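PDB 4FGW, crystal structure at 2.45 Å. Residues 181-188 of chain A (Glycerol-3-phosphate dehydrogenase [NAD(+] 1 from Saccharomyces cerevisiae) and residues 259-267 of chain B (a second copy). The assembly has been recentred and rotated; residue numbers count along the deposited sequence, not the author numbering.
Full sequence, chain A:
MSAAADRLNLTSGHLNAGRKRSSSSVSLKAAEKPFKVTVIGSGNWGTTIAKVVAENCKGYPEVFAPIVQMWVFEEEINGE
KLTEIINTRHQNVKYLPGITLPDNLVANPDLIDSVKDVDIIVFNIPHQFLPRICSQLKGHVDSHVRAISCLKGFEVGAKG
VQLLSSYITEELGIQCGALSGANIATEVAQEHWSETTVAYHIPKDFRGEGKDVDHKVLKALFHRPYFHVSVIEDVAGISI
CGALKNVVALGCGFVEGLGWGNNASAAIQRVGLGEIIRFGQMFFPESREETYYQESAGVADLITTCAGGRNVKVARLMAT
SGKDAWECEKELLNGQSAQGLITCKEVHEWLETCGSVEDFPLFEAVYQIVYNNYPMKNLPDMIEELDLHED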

# COMPACT_ATOMS: atom_id res chain seq x y z
N GLY A 181 -12.36 3.41 -6.94
CA GLY A 181 -11.83 3.03 -5.64
C GLY A 181 -11.63 1.54 -5.50
O GLY A 181 -11.91 0.80 -6.43
N ALA A 182 -11.10 1.10 -4.34
CA ALA A 182 -10.92 -0.32 -4.05
C ALA A 182 -12.31 -0.90 -3.68
O ALA A 182 -12.74 -0.89 -2.52
N ASN A 183 -13.04 -1.32 -4.71
CA ASN A 183 -14.40 -1.83 -4.56
C ASN A 183 -14.83 -2.75 -5.69
O ASN A 183 -14.26 -2.72 -6.77
N ILE A 184 -15.82 -3.60 -5.40
CA ILE A 184 -16.45 -4.58 -6.29
C ILE A 184 -17.97 -4.35 -6.15
O ILE A 184 -18.46 -4.23 -5.02
N ALA A 185 -18.70 -4.30 -7.28
CA ALA A 185 -20.15 -4.11 -7.32
C ALA A 185 -20.91 -5.02 -6.34
O ALA A 185 -21.73 -4.53 -5.57
N THR A 186 -20.57 -6.32 -6.35
CA THR A 186 -21.14 -7.39 -5.51
C THR A 186 -21.07 -7.07 -4.01
O THR A 186 -22.05 -7.30 -3.30
N GLU A 187 -19.94 -6.55 -3.54
CA GLU A 187 -19.74 -6.20 -2.13
C GLU A 187 -20.47 -4.92 -1.74
O GLU A 187 -21.09 -4.88 -0.68
N VAL A 188 -20.41 -3.87 -2.60
CA VAL A 188 -21.09 -2.58 -2.37
C VAL A 188 -22.61 -2.83 -2.29
O VAL A 188 -23.27 -2.27 -1.41
N GLY B 259 -15.06 -10.90 7.94
CA GLY B 259 -15.44 -11.36 6.60
C GLY B 259 -15.68 -10.24 5.61
O GLY B 259 -16.39 -10.44 4.62
N TRP B 260 -15.07 -9.06 5.83
CA TRP B 260 -15.26 -7.91 4.95
C TRP B 260 -14.37 -7.90 3.71
O TRP B 260 -14.62 -7.13 2.78
N GLY B 261 -13.37 -8.79 3.67
CA GLY B 261 -12.50 -8.98 2.52
C GLY B 261 -11.35 -8.02 2.33
O GLY B 261 -11.01 -7.24 3.22
N ASN B 262 -10.74 -8.11 1.13
CA ASN B 262 -9.58 -7.35 0.68
C ASN B 262 -9.82 -5.85 0.54
O ASN B 262 -8.91 -5.07 0.82
N ASN B 263 -11.01 -5.45 0.06
CA ASN B 263 -11.39 -4.05 -0.16
C ASN B 263 -11.48 -3.27 1.13
O ASN B 263 -11.10 -2.10 1.17
N ALA B 264 -12.00 -3.93 2.18
CA ALA B 264 -12.13 -3.35 3.51
C ALA B 264 -10.75 -3.26 4.15
O ALA B 264 -10.44 -2.26 4.79
N SER B 265 -9.90 -4.27 3.93
CA SER B 265 -8.52 -4.32 4.44
C SER B 265 -7.68 -3.20 3.81
O SER B 265 -7.02 -2.45 4.53
N ALA B 266 -7.74 -3.07 2.47
CA ALA B 266 -7.03 -2.04 1.69
C ALA B 266 -7.43 -0.62 2.15
O ALA B 266 -6.57 0.25 2.21
N ALA B 267 -8.72 -0.42 2.52
CA ALA B 267 -9.26 0.84 3.05
C ALA B 267 -8.59 1.20 4.39
O ALA B 267 -8.21 2.36 4.55

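A small, largely water-mediated contact joins a loop and the first turn of a helix in chain A to a helix-containing stretch of the second copy, with Asn263(B) at its centre and no clear direct hydrogen bond across it. The two stretches together bury 264 Å², and the largest share on any one residue, 95 Å², falls on Asn263(B). Its CA-to-CB bond points toward chain A, and chi1 is m (-68°). The backbones come near each other here, with the CA atoms of Ala182(A) and Asn263(B) 5.4 Å apart. At this point the carbonyl oxygen O of Ala182(A) lies 3.4 Å from CB of Asn263(B), so main chain packs against the root of the side chain. The end of the Asn263(B) side chain packs beside the backbone of Asn183(A) and the CD1 methyl of Ile184(A).

Ala182(A) also points toward chain B. Its methyl CB sits 4.4 Å from CB of Ala266(B), about one helical turn beyond Asn263(B) and likewise directed toward chain A; this loose touch is the apolar part of the contact. Asn183(A) turns its CA-to-CB bond away, with chi1 p (49°), and its ND2 is hydrogen-bonded elsewhere in the structure. Ile184(A), at the N-cap position of its helix, leaves sideways in an m,t rotamer (-63°, 155°), but its end comes nearer and brings CD1 to the Asn263(B) amide. The carbonyl O of Ile184(A) accepts a 3.1 Å bond from N of Val188(A) and a weak 3.1 Å bond from N of Glu187(A), closing the first turn from which Glu187(A) extends.

Glu187(A) points toward chain B with chi1 m (-70°) and chi2 t (-155°), and this reach carries its carboxylate to the backbone around Trp260(B) and Gly261(B). OE1 of Glu187(A) lies 3.3 Å from O of Trp260(B), but both atoms are acceptors and do not hydrogen-bond. OE2 of Glu187(A) is 3.3 Å from the modelled OD1 of Asn263(B), whose amide is probably turned over, so whether they hydrogen-bond stays open. Gly261(B) offers no side chain beside the carboxylate; an ideal CB there would lie 3.3 Å from OE1 of Glu187(A). The CA-to-CB bond of Trp260(B) is sideways, and with chi1 m (-59°) its indole leads away; the nearest approach of the side chain to the chain A stretch is 5.9 Å, from CB of Trp260(B) to OE1 of Glu187(A).

Two waters supply the clear polar links. Water 2 donates from its O to OE2 of Glu187(A) at 2.5 Å and accepts from N of Asn263(B) at 2.7 Å, coupling the carboxylate to the backbone amide of Asn263(B). Water 1 spends both protons on carbonyls, its O donating to O of Ala182(A) at 2.6 Å and to O of Asn263(B) at 2.7 Å, so two main-chain acceptors that could not bond directly are joined.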

# COMPACT_ATOMS: atom_id res chain seq x y z
CB ALA A 182 -9.93 -0.49 -2.90
CB ASN A 183 -15.43 -0.68 -4.34
CG ASN A 183 -15.33 0.46 -5.31
OD1 ASN A 183 -15.56 0.32 -6.51
ND2 ASN A 183 -15.01 1.62 -4.81
CB ILE A 184 -16.05 -6.04 -5.88
CG1 ILE A 184 -14.55 -6.28 -6.03
CG2 ILE A 184 -16.81 -7.07 -6.69
CD1 ILE A 184 -13.93 -7.42 -5.11
CB ALA A 185 -20.66 -4.33 -8.73
CB THR A 186 -20.51 -8.73 -5.93
OG1 THR A 186 -21.10 -9.10 -7.19
CG2 THR A 186 -20.73 -9.85 -4.92
CB GLU A 187 -18.25 -6.14 -1.77
CG GLU A 187 -17.58 -7.50 -1.77
CD GLU A 187 -16.36 -7.57 -0.89
OE1 GLU A 187 -16.44 -8.22 0.19
OE2 GLU A 187 -15.33 -6.96 -1.25
CB VAL A 188 -20.74 -1.47 -3.41
CG1 VAL A 188 -21.43 -0.15 -3.07
CG2 VAL A 188 -19.23 -1.27 -3.53
CB TRP B 260 -15.26 -6.58 5.73
CG TRP B 260 -16.30 -6.46 6.80
CD1 TRP B 260 -17.35 -7.31 7.05
CD2 TRP B 260 -16.42 -5.39 7.75
NE1 TRP B 260 -18.08 -6.86 8.13
CE2 TRP B 260 -17.54 -5.67 8.57
CE3 TRP B 260 -15.71 -4.20 7.98
CZ2 TRP B 260 -17.95 -4.82 9.60
CZ3 TRP B 260 -16.09 -3.38 9.03
CH2 TRP B 260 -17.21 -3.68 9.81
CB ASN B 262 -9.06 -7.93 -0.63
CG ASN B 262 -8.35 -9.25 -0.53
OD1 ASN B 262 -7.91 -9.69 0.53
ND2 ASN B 262 -8.14 -9.88 -1.68
CB ASN B 263 -12.69 -3.95 -0.95
CG ASN B 263 -12.57 -4.42 -2.39
OD1 ASN B 263 -13.54 -4.82 -3.02
ND2 ASN B 263 -11.39 -4.37 -2.96
CB ALA B 264 -13.07 -4.19 4.35
CB SER B 265 -7.91 -5.69 4.17
OG SER B 265 -6.62 -5.80 4.76
CB ALA B 266 -7.33 -2.22 0.21
CB ALA B 267 -10.76 0.74 3.23
O HOH W 1 -12.15 0.02 -0.13
O HOH W 2 -13.02 -7.19 -0.34